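Local coordinates for xanthomonas outer protein D (Xanthomonas euvesicatoria, PDB 2OIX), which is a type III secreted virulence effector of the Ulp1 cysteine protease family that removes SUMO from its targets, held here as an inactivated catalytic fragment, at residues S35-M40 and R54-D59; D16-L21 and L30-S35. The protein carries 1 engineered substitution. All blocks are in the same frame, centred on the assembly; numbering follows the deposited sequence.

Contact 1 of 2, residues S35-M40 and R54-D59; sequences SQVVTM and RLLAGD
The side chains of Val37 and Leu56 run antiparallel alongside one another, and their meeting carries most of this helix-to-helix contact. The touching is done by one branch of the valine: CG1 of Val37 comes to 3.9 Å from CG of Leu56, the fork of the leucine. With CG1 anti to the backbone N (chi1 178°), that methyl extends across the gap while CG2 sits beside the backbone N. The same CG1 also reaches Leu55, whose CB lies 4.1 Å from it, so a single methyl group of Val37 rests against two consecutive leucines. Leu55 CD1 closes in on this methyl too.

The two segments belong to the short helix 35-40 and to the C-terminal part of helix 46-57 with the loop after it, both in the Ulp1-type (C48) catalytic domain; the chain that follows the second helix leads into strand 64-71. Val38 lies deeper, beside the sheet. Its CG2 is 4.3 Å from CD1 of Leu56, a looser touch than that of Val37, and the same leucine methyl also comes up against the Val38 backbone at CA. Leu67 of strand 64-71 packs on both Val38 and Leu56. Val37 meets the preceding turn of helix 46-57 as well, through Arg51 and Ala52. The Leu56 carbonyl O accepts a hydrogen bond from Arg83 NH1.

Contact 2 of 2, residues D16-L21 and L30-S35; sequences DLARRL and LHFADS
Phe32 sets its ring against Leu17, Ala18 and Leu21, joining helix 7-20 to strand 30-32, an outermost strand of the mixed sheet at the centre of this Ulp1-family protease domain. Everything that crosses between the two segments is apolar. Leu17 lies roughly perpendicular to the Phe32 side chain: CD2 of the leucine is 3.6 Å from CZ of the ring, approaching obliquely. A chi1 of -176° swings CG of Leu17 away from its own backbone N to sit near CE2, and CD2, extended from CA, then continues toward CZ. Ala18 meets the neighbouring CD2-CE2 side of the ring, its CB 4.0 Å from Phe32 CD2. Leu21, one turn beyond Leu17, comes in at the ring edge, near the ring plane, with CD1 4.0 Å from Phe32 CZ. That methyl also meets Leu30, two residues before Phe32 in the strand: Leu21 CD1 and Leu30 CD1 are 3.8 Å apart. Ile144 of helix 136-153 touches both Leu17 and Phe32, and the ring of Phe66 on strand 64-71 meets Phe32 with the planes at about 55°.

The polar interactions lie to the side of this apolar patch. Past the strand, Asp34 is the N-cap of helix 35-40, its OD2 accepting from the backbone N of Gln36 and of Val37, while OD1 forms a salt bridge with Arg11. Within helix 7-20, Arg20, whose NH2 also salt-bridges Glu145, donates from NE to Asp16 OD2 (3.1 Å) in a salt bridge, arriving from above the carboxylate plane, 51° out of it.

In the fold
Contact 2 comes before contact 1 along the chain, and Ser35 belongs to both, because strand 30-32 runs on into helix 35-40. Both are partly buried and apolar across the interface, with centres 14 Å apart. They differ in what they join: contact 2 sets a helix against an edge strand, chiefly through an aromatic ring, whereas contact 1 brings two helices together mainly through branched aliphatic side chains. They also touch directly, where Ala33 CB packs on Leu56 CD2 and on Val38 CG2. Strand 64-71 borders both. Salt bridges flank the apolar patch of contact 2, and the aspartate cap at its strand end serves the first helix of contact 1.

Contact 1 of 2, residues S35-M40 and R54-D59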
loop_
_atom_site.group_PDB
_atom_site.type_symbol
_atom_site.label_atom_id
_atom_site.label_comp_id
_atom_site.label_asym_id
_atom_site.label_seq_id
_atom_site.Cartn_x
_atom_site.Cartn_y
_atom_site.Cartn_z
ATOM N N SER A 35 -7.080 3.919 2.941
ATOM C CA SER A 35 -6.056 4.798 3.509
ATOM C C SER A 35 -6.485 5.525 4.779
ATOM O O SER A 35 -5.659 5.826 5.627
ATOM C CB SER A 35 -5.541 5.787 2.449
ATOM O OG SER A 35 -6.600 6.521 1.876
ATOM N N GLN A 36 -7.788 5.744 4.940
ATOM C CA GLN A 36 -8.286 6.441 6.093
ATOM C C GLN A 36 -8.245 5.475 7.260
ATOM O O GLN A 36 -7.977 5.875 8.362
ATOM C CB GLN A 36 -9.708 6.931 5.865
ATOM C CG GLN A 36 -9.792 8.008 4.802
ATOM C CD GLN A 36 -11.136 8.689 4.742
ATOM O OE1 GLN A 36 -11.451 9.493 5.584
ATOM N NE2 GLN A 36 -11.893 8.428 3.684
ATOM N N VAL A 37 -8.525 4.196 6.983
ATOM C CA VAL A 37 -8.373 3.167 7.993
ATOM C C VAL A 37 -6.919 3.052 8.423
ATOM O O VAL A 37 -6.656 2.823 9.625
ATOM C CB VAL A 37 -8.962 1.814 7.572
ATOM C CG1 VAL A 37 -8.730 0.728 8.674
ATOM C CG2 VAL A 37 -10.487 1.953 7.310
ATOM N N VAL A 38 -5.980 3.147 7.455
ATOM C CA VAL A 38 -4.534 3.163 7.809
ATOM C C VAL A 38 -4.223 4.313 8.829
ATOM O O VAL A 38 -3.587 4.113 9.872
ATOM C CB VAL A 38 -3.616 3.251 6.521
ATOM C CG1 VAL A 38 -2.177 3.215 6.951
ATOM C CG2 VAL A 38 -3.867 2.033 5.665
ATOM N N THR A 39 -4.702 5.505 8.527
ATOM C CA THR A 39 -4.500 6.682 9.361
ATOM C C THR A 39 -5.044 6.433 10.787
ATOM O O THR A 39 -4.428 6.791 11.789
ATOM C CB THR A 39 -5.158 7.911 8.684
ATOM O OG1 THR A 39 -4.544 8.130 7.401
ATOM C CG2 THR A 39 -5.026 9.177 9.545
ATOM N N MET A 40 -6.179 5.757 10.870
ATOM C CA MET A 40 -6.828 5.477 12.135
ATOM C C MET A 40 -6.070 4.551 13.105
ATOM O O MET A 40 -6.362 4.551 14.302
ATOM C CB MET A 40 -8.217 4.919 11.876
ATOM C CG MET A 40 -9.287 5.973 11.586
ATOM S SD MET A 40 -10.669 5.047 10.890
ATOM C CE MET A 40 -11.019 3.915 12.269
ATOM N N ARG A 54 -8.655 -4.225 13.796
ATOM C CA ARG A 54 -9.497 -5.368 13.375
ATOM C C ARG A 54 -9.596 -5.496 11.864
ATOM O O ARG A 54 -9.547 -6.612 11.319
ATOM C CB ARG A 54 -10.917 -5.227 13.922
ATOM C CG ARG A 54 -11.024 -5.155 15.430
ATOM C CD ARG A 54 -12.501 -5.022 15.859
ATOM N NE ARG A 54 -12.626 -4.413 17.185
ATOM C CZ ARG A 54 -13.251 -3.262 17.425
ATOM N NH1 ARG A 54 -13.850 -2.589 16.438
ATOM N NH2 ARG A 54 -13.298 -2.795 18.668
ATOM N N LEU A 55 -9.770 -4.346 11.201
ATOM C CA LEU A 55 -9.960 -4.283 9.766
ATOM C C LEU A 55 -8.694 -4.583 9.001
ATOM O O LEU A 55 -8.775 -4.994 7.859
ATOM C CB LEU A 55 -10.495 -2.913 9.340
ATOM C CG LEU A 55 -11.956 -2.642 9.714
ATOM C CD1 LEU A 55 -12.255 -1.176 9.557
ATOM C CD2 LEU A 55 -12.899 -3.466 8.851
ATOM N N LEU A 56 -7.533 -4.398 9.641
ATOM C CA LEU A 56 -6.256 -4.562 8.939
ATOM C C LEU A 56 -5.379 -5.682 9.441
ATOM O O LEU A 56 -4.452 -6.119 8.733
ATOM C CB LEU A 56 -5.456 -3.259 8.984
ATOM C CG LEU A 56 -6.079 -2.040 8.289
ATOM C CD1 LEU A 56 -5.114 -0.909 8.540
ATOM C CD2 LEU A 56 -6.359 -2.162 6.757
ATOM N N ALA A 57 -5.670 -6.113 10.666
ATOM C CA ALA A 57 -4.916 -7.173 11.342
ATOM C C ALA A 57 -5.827 -8.128 12.094
ATOM O O ALA A 57 -5.371 -8.786 13.058
ATOM C CB ALA A 57 -3.902 -6.564 12.293
ATOM N N GLY A 58 -7.097 -8.249 11.677
ATOM C CA GLY A 58 -8.033 -9.212 12.317
ATOM C C GLY A 58 -7.749 -10.688 11.968
ATOM O O GLY A 58 -6.965 -10.910 11.026
ATOM N N ASP A 59 -8.386 -11.606 12.606
ATOM C CA ASP A 59 -8.171 -13.022 12.283
ATOM C C ASP A 59 -8.608 -13.628 10.913
ATOM O O ASP A 59 -8.332 -14.854 10.571
ATOM C CB ASP A 59 -8.745 -13.803 13.438
ATOM C CG ASP A 59 -7.783 -13.838 14.695
ATOM O OD1 ASP A 59 -6.644 -13.324 14.675
ATOM O OD2 ASP A 59 -8.170 -14.372 15.718
#

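Contact 2 of 2, residues D16-L21 and L30-S35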
loop_
_atom_site.group_PDB
_atom_site.type_symbol
_atom_site.label_atom_id
_atom_site.label_comp_id
_atom_site.label_asym_id
_atom_site.label_seq_id
_atom_site.Cartn_x
_atom_site.Cartn_y
_atom_site.Cartn_z
ATOM N N ASP A 16 -11.792 -0.996 -7.835
ATOM C CA ASP A 16 -11.876 -1.449 -9.221
ATOM C C ASP A 16 -10.850 -2.547 -9.525
ATOM O O ASP A 16 -11.195 -3.556 -10.166
ATOM C CB ASP A 16 -11.722 -0.268 -10.178
ATOM C CG ASP A 16 -11.738 -0.690 -11.631
ATOM O OD1 ASP A 16 -12.802 -1.143 -12.115
ATOM O OD2 ASP A 16 -10.686 -0.572 -12.295
ATOM N N LEU A 17 -9.606 -2.357 -9.069
ATOM C CA LEU A 17 -8.567 -3.389 -9.166
ATOM C C LEU A 17 -9.029 -4.726 -8.598
ATOM O O LEU A 17 -8.916 -5.760 -9.264
ATOM C CB LEU A 17 -7.287 -2.979 -8.398
ATOM C CG LEU A 17 -6.105 -3.952 -8.510
ATOM C CD1 LEU A 17 -5.705 -4.261 -9.986
ATOM C CD2 LEU A 17 -4.946 -3.367 -7.734
ATOM N N ALA A 18 -9.532 -4.695 -7.361
ATOM C CA ALA A 18 -10.032 -5.882 -6.690
ATOM C C ALA A 18 -11.111 -6.601 -7.522
ATOM O O ALA A 18 -11.143 -7.831 -7.565
ATOM C CB ALA A 18 -10.554 -5.528 -5.283
ATOM N N ARG A 19 -11.964 -5.835 -8.202
ATOM C CA ARG A 19 -12.982 -6.407 -9.082
ATOM C C ARG A 19 -12.338 -7.047 -10.307
ATOM O O ARG A 19 -12.757 -8.133 -10.743
ATOM C CB ARG A 19 -13.977 -5.340 -9.522
ATOM C CG ARG A 19 -14.911 -4.889 -8.411
ATOM C CD ARG A 19 -15.743 -3.678 -8.847
ATOM N NE ARG A 19 -15.945 -2.742 -7.730
ATOM C CZ ARG A 19 -15.840 -1.413 -7.824
ATOM N NH1 ARG A 19 -15.511 -0.835 -8.982
ATOM N NH2 ARG A 19 -16.053 -0.658 -6.751
ATOM N N ARG A 20 -11.324 -6.372 -10.862
ATOM C CA ARG A 20 -10.620 -6.897 -12.016
ATOM C C ARG A 20 -9.907 -8.212 -11.698
ATOM O O ARG A 20 -9.898 -9.109 -12.525
ATOM C CB ARG A 20 -9.698 -5.849 -12.653
ATOM C CG ARG A 20 -10.464 -4.687 -13.299
ATOM C CD ARG A 20 -9.534 -3.736 -14.032
ATOM N NE ARG A 20 -8.788 -2.852 -13.136
ATOM C CZ ARG A 20 -7.465 -2.854 -12.963
ATOM N NH1 ARG A 20 -6.676 -3.710 -13.625
ATOM N NH2 ARG A 20 -6.928 -1.999 -12.097
ATOM N N LEU A 21 -9.379 -8.340 -10.481
ATOM C CA LEU A 21 -8.623 -9.527 -10.058
ATOM C C LEU A 21 -9.477 -10.689 -9.533
ATOM O O LEU A 21 -8.950 -11.761 -9.227
ATOM C CB LEU A 21 -7.590 -9.143 -8.973
ATOM C CG LEU A 21 -6.601 -8.021 -9.297
ATOM C CD1 LEU A 21 -5.549 -7.921 -8.208
ATOM C CD2 LEU A 21 -5.944 -8.196 -10.700
ATOM N N LEU A 30 -4.671 -11.212 -1.186
ATOM C CA LEU A 30 -4.444 -9.744 -1.232
ATOM C C LEU A 30 -5.483 -8.972 -0.448
ATOM O O LEU A 30 -6.683 -9.306 -0.510
ATOM C CB LEU A 30 -4.508 -9.236 -2.676
ATOM C CG LEU A 30 -3.614 -9.921 -3.712
ATOM C CD1 LEU A 30 -3.919 -9.440 -5.124
ATOM C CD2 LEU A 30 -2.172 -9.682 -3.401
ATOM N N HIS A 31 -5.035 -7.937 0.271
ATOM C CA HIS A 31 -5.963 -6.955 0.879
ATOM C C HIS A 31 -5.495 -5.519 0.565
ATOM O O HIS A 31 -4.374 -5.149 0.928
ATOM C CB HIS A 31 -6.061 -7.143 2.384
ATOM C CG HIS A 31 -7.004 -6.181 3.041
ATOM N ND1 HIS A 31 -8.372 -6.334 2.985
ATOM C CD2 HIS A 31 -6.777 -5.040 3.741
ATOM C CE1 HIS A 31 -8.951 -5.336 3.631
ATOM N NE2 HIS A 31 -8.006 -4.530 4.089
ATOM N N PHE A 32 -6.327 -4.751 -0.149
ATOM C CA PHE A 32 -6.024 -3.354 -0.434
ATOM C C PHE A 32 -6.630 -2.505 0.656
ATOM O O PHE A 32 -7.871 -2.361 0.779
ATOM C CB PHE A 32 -6.539 -2.952 -1.835
ATOM C CG PHE A 32 -6.053 -3.864 -2.918
ATOM C CD1 PHE A 32 -4.702 -4.215 -2.998
ATOM C CD2 PHE A 32 -6.941 -4.389 -3.857
ATOM C CE1 PHE A 32 -4.240 -5.065 -3.997
ATOM C CE2 PHE A 32 -6.477 -5.257 -4.868
ATOM C CZ PHE A 32 -5.117 -5.590 -4.932
ATOM N N ALA A 33 -5.775 -2.007 1.528
ATOM C CA ALA A 33 -6.339 -1.225 2.621
ATOM C C ALA A 33 -6.849 0.148 2.188
ATOM O O ALA A 33 -6.376 0.785 1.202
ATOM C CB ALA A 33 -5.385 -1.114 3.815
ATOM N N ASP A 34 -7.904 0.560 2.882
ATOM C CA ASP A 34 -8.441 1.905 2.753
ATOM C C ASP A 34 -7.492 2.810 3.535
ATOM O O ASP A 34 -7.169 2.526 4.696
ATOM C CB ASP A 34 -9.825 1.959 3.404
ATOM C CG ASP A 34 -10.406 3.337 3.374
ATOM O OD1 ASP A 34 -11.100 3.682 2.384
ATOM O OD2 ASP A 34 -10.171 4.100 4.320
ATOM N N SER A 35 -7.080 3.919 2.941
ATOM C CA SER A 35 -6.056 4.798 3.509
ATOM C C SER A 35 -6.485 5.525 4.779
ATOM O O SER A 35 -5.659 5.826 5.627
ATOM C CB SER A 35 -5.541 5.787 2.449
ATOM O OG SER A 35 -6.600 6.521 1.876
#